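Local coordinates for (S)-ureidoglycine aminohydrolase cupin domain-containing protein (Pseudomonas syringae pv. tomato, PDB 3MYX) that is of uncharacterised function but has a cupin fold related to the (S)-ureidoglycine aminohydrolase cupin family, which suggests, without proving, an enzymatic role, at residues D31-G36 with V52-A57; L10-L15 with T211-F216; T99-D104 with S125-L130. One frame throughout, in Å; residues are numbered along the deposited sequence.

In the fold
Strand 7-11 leaves the N terminus and, in contact 2, lies along strand 214-217 as an outermost strand of the C-terminal cupin half, closing a loop of 195 residues. Contacts 1 and 3 are both nested inside that loop and follow one another in series within the N-terminal half. Contact 1 closes first, when strand 47-54 returns to the loop that precedes strand 37-39. Contact 3 then joins the loop entering strand 101-105 to the segment 125-130. Contacts 1 and 3 touch, F33 CZ lying 3.8 Å from I103 CD1, whereas contact 2 remains apart, its centre about 19 Å from that of contact 1 and 23 Å from that of contact 3.

Contact 1: residues D31-G36 with V52-A57; sequences DPFDSG and VEFGTA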
ATOM      1  N   ASP A  31      11.177 -12.957   8.010  1.00  6.16           N
ATOM      2  CA  ASP A  31       9.850 -12.951   7.367  1.00  6.28           C
ATOM      3  C   ASP A  31       9.102 -14.225   7.761  1.00  7.40           C
ATOM      4  O   ASP A  31       9.609 -15.326   7.572  1.00  8.10           O
ATOM      5  CB  ASP A  31      10.026 -12.917   5.847  1.00  7.05           C
ATOM      6  CG  ASP A  31       8.782 -12.504   5.098  1.00  6.98           C
ATOM      7  OD1 ASP A  31       7.667 -12.538   5.679  1.00  7.03           O
ATOM      8  OD2 ASP A  31       8.924 -12.165   3.899  1.00  6.68           O
ATOM      9  N   PRO A  32       7.876 -14.101   8.282  1.00  7.60           N
ATOM     10  CA  PRO A  32       7.090 -15.315   8.553  1.00  9.39           C
ATOM     11  C   PRO A  32       6.565 -15.997   7.280  1.00  7.60           C
ATOM     12  O   PRO A  32       6.115 -17.145   7.343  1.00  9.31           O
ATOM     13  CB  PRO A  32       5.927 -14.803   9.412  1.00  9.99           C
ATOM     14  CG  PRO A  32       5.911 -13.381   9.275  1.00 12.70           C
ATOM     15  CD  PRO A  32       7.187 -12.878   8.738  1.00  8.11           C
ATOM     16  N   PHE A  33       6.555 -15.277   6.161  1.00  7.42           N
ATOM     17  CA  PHE A  33       6.121 -15.795   4.865  1.00  7.74           C
ATOM     18  C   PHE A  33       7.345 -16.180   4.052  1.00  7.86           C
ATOM     19  O   PHE A  33       8.441 -15.671   4.262  1.00  9.73           O
ATOM     20  CB  PHE A  33       5.240 -14.784   4.127  1.00  8.13           C
ATOM     21  CG  PHE A  33       3.944 -14.518   4.829  1.00  7.50           C
ATOM     22  CD1 PHE A  33       2.894 -15.413   4.695  1.00  7.52           C
ATOM     23  CD2 PHE A  33       3.776 -13.407   5.650  1.00  8.03           C
ATOM     24  CE1 PHE A  33       1.697 -15.201   5.363  1.00  8.74           C
ATOM     25  CE2 PHE A  33       2.586 -13.183   6.317  1.00  8.77           C
ATOM     26  CZ  PHE A  33       1.546 -14.083   6.182  1.00  8.73           C
ATOM     27  N   ASP A  34       7.159 -17.118   3.143  1.00  8.64           N
ATOM     28  CA  ASP A  34       8.264 -17.606   2.316  1.00  9.82           C
ATOM     29  C   ASP A  34       7.737 -17.891   0.909  1.00  8.78           C
ATOM     30  O   ASP A  34       7.789 -17.002   0.075  1.00  9.05           O
ATOM     31  CB  ASP A  34       9.013 -18.779   2.972  1.00 11.35           C
ATOM     32  CG  ASP A  34       8.102 -19.739   3.704  1.00 14.22           C
ATOM     33  OD1 ASP A  34       7.497 -20.596   3.029  1.00 14.84           O
ATOM     34  OD2 ASP A  34       8.005 -19.661   4.954  1.00 17.01           O
ATOM     35  N   SER A  35       7.183 -19.082   0.658  1.00  9.60           N
ATOM     36  CA  SER A  35       6.680 -19.411  -0.676  1.00 10.84           C
ATOM     37  C   SER A  35       5.551 -18.473  -1.106  1.00 10.51           C
ATOM     38  O   SER A  35       5.379 -18.196  -2.301  1.00 11.70           O
ATOM     39  CB  SER A  35       6.210 -20.881  -0.768  1.00 13.11           C
ATOM     40  OG  SER A  35       5.148 -21.165   0.113  1.00 17.24           O
ATOM     41  N   GLY A  36       4.787 -18.000  -0.131  1.00  9.21           N
ATOM     42  CA  GLY A  36       3.681 -17.084  -0.396  1.00  8.90           C
ATOM     43  C   GLY A  36       4.064 -15.632  -0.589  1.00  6.83           C
ATOM     44  O   GLY A  36       3.238 -14.840  -1.036  1.00  9.05           O
ATOM     45  N   VAL A  52       1.075 -11.182  -1.317  1.00  6.39           N
ATOM     46  CA  VAL A  52       1.154 -12.440  -0.587  1.00  6.79           C
ATOM     47  C   VAL A  52       0.005 -13.325  -1.066  1.00  7.51           C
ATOM     48  O   VAL A  52      -1.137 -12.864  -1.166  1.00  7.77           O
ATOM     49  CB  VAL A  52       1.082 -12.257   0.937  1.00  6.22           C
ATOM     50  CG1 VAL A  52       0.993 -13.605   1.650  1.00  8.55           C
ATOM     51  CG2 VAL A  52       2.298 -11.460   1.416  1.00  8.65           C
ATOM     52  N   GLU A  53       0.332 -14.568  -1.408  1.00  7.53           N
ATOM     53  CA  GLU A  53      -0.652 -15.604  -1.699  1.00  8.83           C
ATOM     54  C   GLU A  53      -0.605 -16.587  -0.534  1.00  8.35           C
ATOM     55  O   GLU A  53       0.447 -17.139  -0.232  1.00 10.40           O
ATOM     56  CB  GLU A  53      -0.317 -16.287  -3.028  1.00 10.52           C
ATOM     57  CG  GLU A  53      -0.360 -15.317  -4.194  1.00 13.53           C
ATOM     58  CD  GLU A  53      -0.167 -15.935  -5.562  1.00 19.16           C
ATOM     59  OE1 GLU A  53      -0.193 -17.166  -5.689  1.00 25.18           O
ATOM     60  OE2 GLU A  53       0.011 -15.163  -6.519  1.00 22.02           O
ATOM     61  N   PHE A  54      -1.733 -16.806   0.127  1.00  8.37           N
ATOM     62  CA  PHE A  54      -1.758 -17.654   1.299  1.00  8.20           C
ATOM     63  C   PHE A  54      -3.148 -18.234   1.499  1.00  8.44           C
ATOM     64  O   PHE A  54      -4.147 -17.628   1.088  1.00 10.06           O
ATOM     65  CB  PHE A  54      -1.313 -16.833   2.512  1.00  9.35           C
ATOM     66  CG  PHE A  54      -0.728 -17.647   3.626  1.00 10.14           C
ATOM     67  CD1 PHE A  54       0.479 -18.311   3.463  1.00 11.50           C
ATOM     68  CD2 PHE A  54      -1.349 -17.702   4.867  1.00 11.68           C
ATOM     69  CE1 PHE A  54       1.038 -19.035   4.503  1.00 13.53           C
ATOM     70  CE2 PHE A  54      -0.779 -18.430   5.920  1.00 11.66           C
ATOM     71  CZ  PHE A  54       0.396 -19.101   5.724  1.00 13.06           C
ATOM     72  N   GLY A  55      -3.213 -19.412   2.100  1.00  8.42           N
ATOM     73  CA  GLY A  55      -4.467 -20.132   2.222  1.00  8.69           C
ATOM     74  C   GLY A  55      -4.658 -20.934   3.484  1.00  8.29           C
ATOM     75  O   GLY A  55      -5.536 -21.794   3.529  1.00  9.17           O
ATOM     76  N   THR A  56      -3.860 -20.644   4.511  1.00  8.68           N
ATOM     77  CA  THR A  56      -3.909 -21.320   5.788  0.50  8.72           C
ATOM     78  C   THR A  56      -3.773 -20.260   6.914  1.00  8.66           C
ATOM     79  O   THR A  56      -3.809 -19.067   6.657  1.00  8.98           O
ATOM     80  CB  THR A  56      -2.781 -22.410   5.827  0.50  8.96           C
ATOM     81  OG1 THR A  56      -1.513 -21.803   5.558  0.50 10.35           O
ATOM     82  CG2 THR A  56      -3.024 -23.514   4.767  0.50 10.97           C
ATOM     83  N   ALA A  57      -3.580 -20.713   8.151  1.00  9.33           N
ATOM     84  CA  ALA A  57      -3.285 -19.825   9.265  1.00 10.30           C
ATOM     85  C   ALA A  57      -1.852 -19.985   9.737  1.00  9.49           C
ATOM     86  O   ALA A  57      -1.291 -21.081   9.718  1.00 11.65           O
ATOM     87  CB  ALA A  57      -4.248 -20.060  10.416  1.00 10.88           C
TER
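An edge-to-face aromatic pair, F33 against F54, joins the loop ahead of strand 37-39 to the end of strand 47-54 in the N-terminal cupin half. The two rings are T-shaped, with planes at 89° and centroids 5.1 Å apart. F33 presents its CD1-CE1 edge, and CE1 stands over the centre of the F54 face, 3.8 Å from F54 CD1. A chi1 of -155° puts F54 CG anti to the backbone N, and chi2 of 67° sets the ring plane, whose face receives F33 CE1. V52 approaches F33 differently: its CG1 lies over one face, displaced toward the rim, in a CH-pi contact that brings V52 CG1 within 4.0 Å of F33 CD1. F33 therefore meets one neighbour with its edge and the other with a face. Y63, L58 and I103 add to the apolar surroundings of the same ring. Upstream, D31 OD1 accepts from F33 N at 3.0 Å, an Asx turn that fixes the backbone leading into the aromatic residue, while D31 OD2 forms a salt bridge with R37. At G36 the two backbones come close enough for one hydrogen bond, and a CB there would clash with E53 O. E53 N donates to a lone pair of G36 O in the carbonyl plane, at 2.9 Å, and the same oxygen receives a CA-H...O contact from V52 CA at 3.2 Å.

Contact 2: residues L10-L15 with T211-F216; sequences LARADL and TGDTVF
The carboxylate of D213 grips R12 and A13 at once, just beyond a classic beta bulge that joins the N-terminal strand to the C-terminal cupin sheet. D213 OD2 forms a salt bridge with R12 NH1 at 2.8 Å; the oxygen lies near the guanidinium plane, but the donor sits above the carboxylate plane, and the two planes are 67° apart. The R12 chain bends at chi2 (-71°), bringing CD close to the carboxylate, and NH1 also bonds to T208 O. D213 OD1 takes the backbone N of A13, also at 2.8 Å, while N210 N reaches OD2, so both oxygens are held. In the bulge, L10 and A11 both face T214: T214 O accepts from L10 N at 2.8 Å and, over a longer 3.3 Å, from A11 N. T214 N returns a bond to A11 O, which makes A11 and T214 an antiparallel hydrogen-bonded pair. The T214 hydroxyl turns to H72 and N191. At G212, a CB would collide with A13 CB. Packing is carried mainly by L10, whose CD1 lies 4.0 Å from T214 CG2 and 4.1 Å from F216 CB.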
ATOM      1  N   LEU A  10       0.843  -3.705  -8.712  1.00  8.20           N
ATOM      2  CA  LEU A  10       0.941  -4.913  -7.882  1.00  8.33           C
ATOM      3  C   LEU A  10      -0.205  -5.888  -8.158  1.00  8.36           C
ATOM      4  O   LEU A  10       0.013  -7.095  -8.227  1.00  8.87           O
ATOM      5  CB  LEU A  10       0.980  -4.562  -6.387  1.00  8.11           C
ATOM      6  CG  LEU A  10       2.113  -3.633  -5.939  1.00  8.24           C
ATOM      7  CD1 LEU A  10       2.087  -3.510  -4.419  1.00  8.07           C
ATOM      8  CD2 LEU A  10       3.493  -4.137  -6.420  1.00 10.51           C
ATOM      9  N   ALA A  11      -1.428  -5.375  -8.275  1.00  7.84           N
ATOM     10  CA  ALA A  11      -2.569  -6.219  -8.562  1.00  7.78           C
ATOM     11  C   ALA A  11      -3.680  -5.408  -9.192  1.00  8.15           C
ATOM     12  O   ALA A  11      -3.917  -4.267  -8.814  1.00  9.88           O
ATOM     13  CB  ALA A  11      -3.074  -6.899  -7.283  1.00 10.01           C
ATOM     14  N   ARG A  12      -4.360  -6.031 -10.151  1.00  8.91           N
ATOM     15  CA  ARG A  12      -5.551  -5.475 -10.759  1.00  8.21           C
ATOM     16  C   ARG A  12      -6.784  -5.938  -9.996  1.00  8.10           C
ATOM     17  O   ARG A  12      -6.796  -7.033  -9.416  1.00  8.65           O
ATOM     18  CB  ARG A  12      -5.695  -5.965 -12.195  1.00  9.77           C
ATOM     19  CG  ARG A  12      -4.652  -5.472 -13.163  1.00 11.57           C
ATOM     20  CD  ARG A  12      -4.837  -4.025 -13.445  1.00 11.70           C
ATOM     21  NE  ARG A  12      -4.013  -3.581 -14.562  1.00 14.29           N
ATOM     22  CZ  ARG A  12      -3.877  -2.317 -14.941  1.00 15.18           C
ATOM     23  NH1 ARG A  12      -4.507  -1.339 -14.301  1.00 14.66           N
ATOM     24  NH2 ARG A  12      -3.095  -2.025 -15.962  1.00 18.17           N
ATOM     25  N   ALA A  13      -7.858  -5.156 -10.075  1.00  7.93           N
ATOM     26  CA  ALA A  13      -9.107  -5.524  -9.428  1.00  8.63           C
ATOM     27  C   ALA A  13      -9.580  -6.932  -9.804  1.00  8.36           C
ATOM     28  O   ALA A  13     -10.042  -7.666  -8.952  1.00 10.22           O
ATOM     29  CB  ALA A  13     -10.200  -4.481  -9.738  1.00  8.94           C
ATOM     30  N   ASP A  14      -9.476  -7.277 -11.085  1.00  9.45           N
ATOM     31  CA  ASP A  14      -9.915  -8.589 -11.578  1.00  9.89           C
ATOM     32  C   ASP A  14      -8.800  -9.635 -11.593  1.00  9.66           C
ATOM     33  O   ASP A  14      -8.974 -10.712 -12.142  1.00 11.61           O
ATOM     34  CB  ASP A  14     -10.540  -8.458 -12.981  1.00 11.99           C
ATOM     35  CG  ASP A  14      -9.522  -8.174 -14.061  1.00 15.16           C
ATOM     36  OD1 ASP A  14      -8.370  -7.818 -13.750  1.00 15.24           O
ATOM     37  OD2 ASP A  14      -9.873  -8.290 -15.267  1.00 19.83           O
ATOM     38  N   LEU A  15      -7.657  -9.283 -11.011  1.00  9.16           N
ATOM     39  CA  LEU A  15      -6.521 -10.194 -10.892  0.50 10.41           C
ATOM     40  C   LEU A  15      -5.959 -10.640 -12.252  1.00 11.50           C
ATOM     41  O   LEU A  15      -5.318 -11.689 -12.346  1.00 12.40           O
ATOM     42  CB  LEU A  15      -6.872 -11.416 -10.017  0.50 11.27           C
ATOM     43  CG  LEU A  15      -6.998 -11.221  -8.506  0.50 12.22           C
ATOM     44  CD1 LEU A  15      -5.769 -10.498  -7.972  0.50 13.34           C
ATOM     45  CD2 LEU A  15      -8.268 -10.490  -8.119  0.50 13.90           C
ATOM     46  N   THR A 211     -10.069   1.606 -10.512  1.00 10.65           N
ATOM     47  CA  THR A 211     -10.682   1.346  -9.244  1.00 10.34           C
ATOM     48  C   THR A 211     -10.427  -0.114  -8.838  1.00  8.71           C
ATOM     49  O   THR A 211     -10.637  -1.029  -9.627  1.00  9.42           O
ATOM     50  CB  THR A 211     -12.181   1.604  -9.328  1.00  9.96           C
ATOM     51  OG1 THR A 211     -12.420   2.913  -9.884  1.00 16.11           O
ATOM     52  CG2 THR A 211     -12.813   1.440  -7.979  1.00 12.38           C
ATOM     53  N   GLY A 212      -9.948  -0.322  -7.621  1.00  8.65           N
ATOM     54  CA  GLY A 212      -9.678  -1.663  -7.120  1.00  7.94           C
ATOM     55  C   GLY A 212      -8.287  -2.191  -7.424  1.00  7.45           C
ATOM     56  O   GLY A 212      -7.953  -3.296  -7.013  1.00  8.72           O
ATOM     57  N   ASP A 213      -7.487  -1.403  -8.134  1.00  6.58           N
ATOM     58  CA  ASP A 213      -6.085  -1.773  -8.415  1.00  7.03           C
ATOM     59  C   ASP A 213      -5.172  -1.254  -7.308  1.00  6.67           C
ATOM     60  O   ASP A 213      -5.449  -0.216  -6.707  1.00  7.01           O
ATOM     61  CB  ASP A 213      -5.572  -1.154  -9.714  1.00  6.67           C
ATOM     62  CG  ASP A 213      -6.288  -1.618 -10.958  1.00  9.09           C
ATOM     63  OD1 ASP A 213      -7.105  -2.560 -10.933  1.00  8.45           O
ATOM     64  OD2 ASP A 213      -5.996  -0.999 -12.007  1.00  9.38           O
ATOM     65  N   THR A 214      -4.065  -1.958  -7.088  1.00  6.58           N
ATOM     66  CA  THR A 214      -3.012  -1.497  -6.194  1.00  6.46           C
ATOM     67  C   THR A 214      -1.727  -1.265  -6.990  1.00  6.27           C
ATOM     68  O   THR A 214      -1.302  -2.131  -7.769  1.00  7.12           O
ATOM     69  CB  THR A 214      -2.726  -2.511  -5.084  1.00  6.54           C
ATOM     70  OG1 THR A 214      -3.913  -2.718  -4.332  1.00  7.38           O
ATOM     71  CG2 THR A 214      -1.618  -2.009  -4.176  1.00  6.89           C
ATOM     72  N   VAL A 215      -1.114  -0.108  -6.777  1.00  6.96           N
ATOM     73  CA  VAL A 215       0.131   0.290  -7.402  1.00  7.21           C
ATOM     74  C   VAL A 215       1.114   0.732  -6.318  1.00  6.44           C
ATOM     75  O   VAL A 215       0.716   1.252  -5.270  1.00  6.98           O
ATOM     76  CB  VAL A 215      -0.099   1.440  -8.443  1.00  8.76           C
ATOM     77  CG1 VAL A 215      -0.632   2.711  -7.789  1.00 10.92           C
ATOM     78  CG2 VAL A 215       1.157   1.733  -9.278  1.00 12.18           C
ATOM     79  N   PHE A 216       2.404   0.531  -6.578  1.00  8.09           N
ATOM     80  CA  PHE A 216       3.480   0.993  -5.710  1.00  7.48           C
ATOM     81  C   PHE A 216       4.380   1.926  -6.496  1.00  8.46           C
ATOM     82  O   PHE A 216       4.830   1.585  -7.596  1.00  9.78           O
ATOM     83  CB  PHE A 216       4.293  -0.163  -5.127  1.00  8.35           C
ATOM     84  CG  PHE A 216       5.411   0.291  -4.219  1.00  7.81           C
ATOM     85  CD1 PHE A 216       5.148   0.712  -2.922  1.00  7.86           C
ATOM     86  CD2 PHE A 216       6.716   0.352  -4.683  1.00  9.45           C
ATOM     87  CE1 PHE A 216       6.169   1.165  -2.118  1.00  9.00           C
ATOM     88  CE2 PHE A 216       7.733   0.780  -3.870  1.00  9.56           C
ATOM     89  CZ  PHE A 216       7.470   1.196  -2.611  1.00  9.10           C
TER

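Contact 3: residues T99-D104 with S125-L130; sequences TQVRID and SGITAL. With EDO (1,2-ethanediol), chain D.
A chi1 of -51° sets T99 OG1 anti to the carbonyl carbon, where it meets G126 N, while CG2 lies anti to the backbone N. With both branches turned this way, the side chain links the loop leading into strand 101-105 of the N-terminal cupin half with the segment 125-130. G126 N donates to T99 OG1 at 2.8 Å in an almost straight bond (171°). The hydroxyl is bonded to G96 O as well, so it is held both by G126 N and, within its own loop, by G96. T99 CG2 packs against the same peptide, 3.8 Å from G126 N, and S125 brings its CB to 3.9 Å from T99 OG1. At the backbone angles of G126 a CB would press on the carbonyl oxygen of S125, which suits the glycine found here. Further along, the apolar contact is light: V101 CG2 comes to 4.3 Å from CD1 of I127, which has two deposited conformers, so this contact is doubtful in detail. The Q100 chain, its CG anti to the backbone N and extended beyond, carries its amide to a 1,2-ethanediol. This molecule, probably from the crystallisation liquor, bonds through its O1 to Q100 OE1 at 2.6 Å and also engages G81 N. E61 OE1 takes the bond of Q100 NE2, and the ethanediol C2 lies 3.7 Å from R102 N.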
ATOM      1  N   THR A  99       3.630  -6.882  16.947  1.00  7.04           N
ATOM      2  CA  THR A  99       2.317  -7.439  17.254  1.00  6.57           C
ATOM      3  C   THR A  99       2.357  -8.967  17.343  1.00  6.43           C
ATOM      4  O   THR A  99       2.897  -9.628  16.466  1.00  6.73           O
ATOM      5  CB  THR A  99       1.284  -7.034  16.173  1.00  6.33           C
ATOM      6  OG1 THR A  99       1.319  -5.623  15.959  1.00  7.19           O
ATOM      7  CG2 THR A  99      -0.120  -7.402  16.590  1.00  7.44           C
ATOM      8  N   GLN A 100       1.771  -9.514  18.412  1.00  6.24           N
ATOM      9  CA  GLN A 100       1.501 -10.946  18.465  1.00  6.34           C
ATOM     10  C   GLN A 100       0.250 -11.173  17.632  1.00  6.57           C
ATOM     11  O   GLN A 100      -0.821 -10.655  17.948  1.00  8.31           O
ATOM     12  CB  GLN A 100       1.287 -11.416  19.886  1.00  6.75           C
ATOM     13  CG  GLN A 100       1.154 -12.910  19.996  1.00  8.90           C
ATOM     14  CD  GLN A 100       0.658 -13.332  21.355  1.00 13.36           C
ATOM     15  OE1 GLN A 100      -0.500 -13.114  21.691  1.00 14.88           O
ATOM     16  NE2 GLN A 100       1.528 -13.956  22.125  1.00 19.14           N
ATOM     17  N   VAL A 101       0.382 -11.883  16.519  1.00  6.32           N
ATOM     18  CA  VAL A 101      -0.712 -11.920  15.552  1.00  7.00           C
ATOM     19  C   VAL A 101      -0.845 -13.288  14.906  1.00  6.70           C
ATOM     20  O   VAL A 101       0.156 -13.933  14.558  1.00  8.59           O
ATOM     21  CB  VAL A 101      -0.549 -10.806  14.474  1.00  7.03           C
ATOM     22  CG1 VAL A 101       0.725 -11.005  13.663  1.00  8.19           C
ATOM     23  CG2 VAL A 101      -1.781 -10.726  13.570  1.00  7.95           C
ATOM     24  N   ARG A 102      -2.090 -13.703  14.736  1.00  6.23           N
ATOM     25  CA  ARG A 102      -2.423 -14.865  13.930  1.00  6.87           C
ATOM     26  C   ARG A 102      -3.072 -14.352  12.657  1.00  7.71           C
ATOM     27  O   ARG A 102      -3.994 -13.520  12.700  1.00  8.07           O
ATOM     28  CB  ARG A 102      -3.346 -15.829  14.681  1.00  8.88           C
ATOM     29  CG  ARG A 102      -3.741 -17.066  13.892  1.00  8.59           C
ATOM     30  CD  ARG A 102      -4.455 -18.010  14.829  1.00 12.54           C
ATOM     31  NE  ARG A 102      -4.957 -19.230  14.207  1.00 15.99           N
ATOM     32  CZ  ARG A 102      -4.237 -20.327  13.974  1.00 15.44           C
ATOM     33  NH1 ARG A 102      -2.938 -20.384  14.258  1.00 18.76           N
ATOM     34  NH2 ARG A 102      -4.820 -21.372  13.424  1.00 16.82           N
ATOM     35  N   ILE A 103      -2.553 -14.823  11.527  1.00  6.67           N
ATOM     36  CA  ILE A 103      -3.008 -14.452  10.201  1.00  7.01           C
ATOM     37  C   ILE A 103      -3.673 -15.685   9.617  1.00  6.83           C
ATOM     38  O   ILE A 103      -3.004 -16.662   9.321  1.00  8.05           O
ATOM     39  CB  ILE A 103      -1.814 -13.994   9.330  1.00  7.39           C
ATOM     40  CG1 ILE A 103      -1.057 -12.839  10.022  1.00  7.52           C
ATOM     41  CG2 ILE A 103      -2.269 -13.623   7.914  1.00  8.15           C
ATOM     42  CD1 ILE A 103       0.229 -12.378   9.338  1.00  9.65           C
ATOM     43  N   ASP A 104      -4.993 -15.633   9.497  1.00  7.01           N
ATOM     44  CA  ASP A 104      -5.795 -16.797   9.131  1.00  7.78           C
ATOM     45  C   ASP A 104      -6.458 -16.504   7.779  1.00  7.63           C
ATOM     46  O   ASP A 104      -7.463 -15.804   7.723  1.00  8.87           O
ATOM     47  CB  ASP A 104      -6.819 -17.097  10.231  1.00  9.63           C
ATOM     48  CG  ASP A 104      -7.623 -18.348   9.984  1.00 12.37           C
ATOM     49  OD1 ASP A 104      -7.468 -18.974   8.920  1.00 13.36           O
ATOM     50  OD2 ASP A 104      -8.420 -18.654  10.886  1.00 17.27           O
ATOM     51  N   SER A 125       2.534  -1.465  18.459  1.00  6.24           N
ATOM     52  CA  SER A 125       2.012  -2.788  18.174  1.00  6.63           C
ATOM     53  C   SER A 125       0.484  -2.809  18.247  1.00  7.07           C
ATOM     54  O   SER A 125      -0.150  -2.038  18.966  1.00  9.19           O
ATOM     55  CB  SER A 125       2.597  -3.795  19.152  1.00  6.90           C
ATOM     56  OG  SER A 125       2.216  -3.508  20.480  1.00  8.84           O
ATOM     57  N   GLY A 126      -0.093  -3.736  17.499  1.00  6.52           N
ATOM     58  CA  GLY A 126      -1.523  -3.909  17.410  1.00  6.39           C
ATOM     59  C   GLY A 126      -1.978  -3.926  15.962  1.00  6.48           C
ATOM     60  O   GLY A 126      -1.237  -3.586  15.047  1.00  7.87           O
ATOM     61  N   ILE A 127      -3.232  -4.315  15.778  1.00  6.57           N
ATOM     62  CA  ILE A 127      -3.848  -4.304  14.456  0.50  7.00           C
ATOM     63  C   ILE A 127      -4.775  -3.092  14.334  1.00  8.08           C
ATOM     64  O   ILE A 127      -5.553  -2.804  15.236  1.00  9.07           O
ATOM     65  CB  ILE A 127      -4.685  -5.575  14.171  0.50  8.38           C
ATOM     66  CG1 ILE A 127      -3.922  -6.862  14.462  0.50  8.28           C
ATOM     67  CG2 ILE A 127      -5.168  -5.564  12.730  0.50 10.04           C
ATOM     68  CD1 ILE A 127      -4.889  -8.054  14.826  0.50  6.42           C
ATOM     69  N   THR A 128      -4.679  -2.385  13.207  1.00  8.99           N
ATOM     70  CA  THR A 128      -5.532  -1.225  12.926  1.00  8.90           C
ATOM     71  C   THR A 128      -6.310  -1.483  11.631  1.00  9.20           C
ATOM     72  O   THR A 128      -5.712  -1.620  10.576  1.00  9.69           O
ATOM     73  CB  THR A 128      -4.703   0.088  12.795  1.00 10.25           C
ATOM     74  OG1 THR A 128      -3.945   0.304  13.991  1.00 12.28           O
ATOM     75  CG2 THR A 128      -5.605   1.309  12.589  1.00 11.20           C
ATOM     76  N   ALA A 129      -7.635  -1.562  11.729  1.00  8.63           N
ATOM     77  CA  ALA A 129      -8.506  -1.649  10.551  1.00  8.52           C
ATOM     78  C   ALA A 129      -8.631  -0.270   9.910  1.00  8.71           C
ATOM     79  O   ALA A 129      -8.576   0.752  10.605  1.00 10.07           O
ATOM     80  CB  ALA A 129      -9.882  -2.159  10.956  1.00  9.68           C
ATOM     81  N   LEU A 130      -8.802  -0.234   8.593  1.00  8.02           N
ATOM     82  CA  LEU A 130      -8.838   1.026   7.825  1.00  7.37           C
ATOM     83  C   LEU A 130     -10.146   1.117   7.050  1.00  8.19           C
ATOM     84  O   LEU A 130     -10.299   0.450   6.030  1.00  8.19           O
ATOM     85  CB  LEU A 130      -7.649   1.112   6.854  1.00  8.29           C
ATOM     86  CG  LEU A 130      -6.252   0.906   7.442  1.00  9.25           C
ATOM     87  CD1 LEU A 130      -5.226   0.752   6.307  1.00 11.84           C
ATOM     88  CD2 LEU A 130      -5.839   2.018   8.396  1.00  9.73           C
TER
HETATM   89  C1  EDO D 239      -3.219 -14.101  19.177  1.00 24.19           C
HETATM   90  O1  EDO D 239      -2.659 -13.340  20.244  1.00 18.25           O
HETATM   91  C2  EDO D 239      -2.106 -14.640  18.304  1.00 24.68           C
HETATM   92  O2  EDO D 239      -1.258 -15.533  19.063  1.00 24.44           O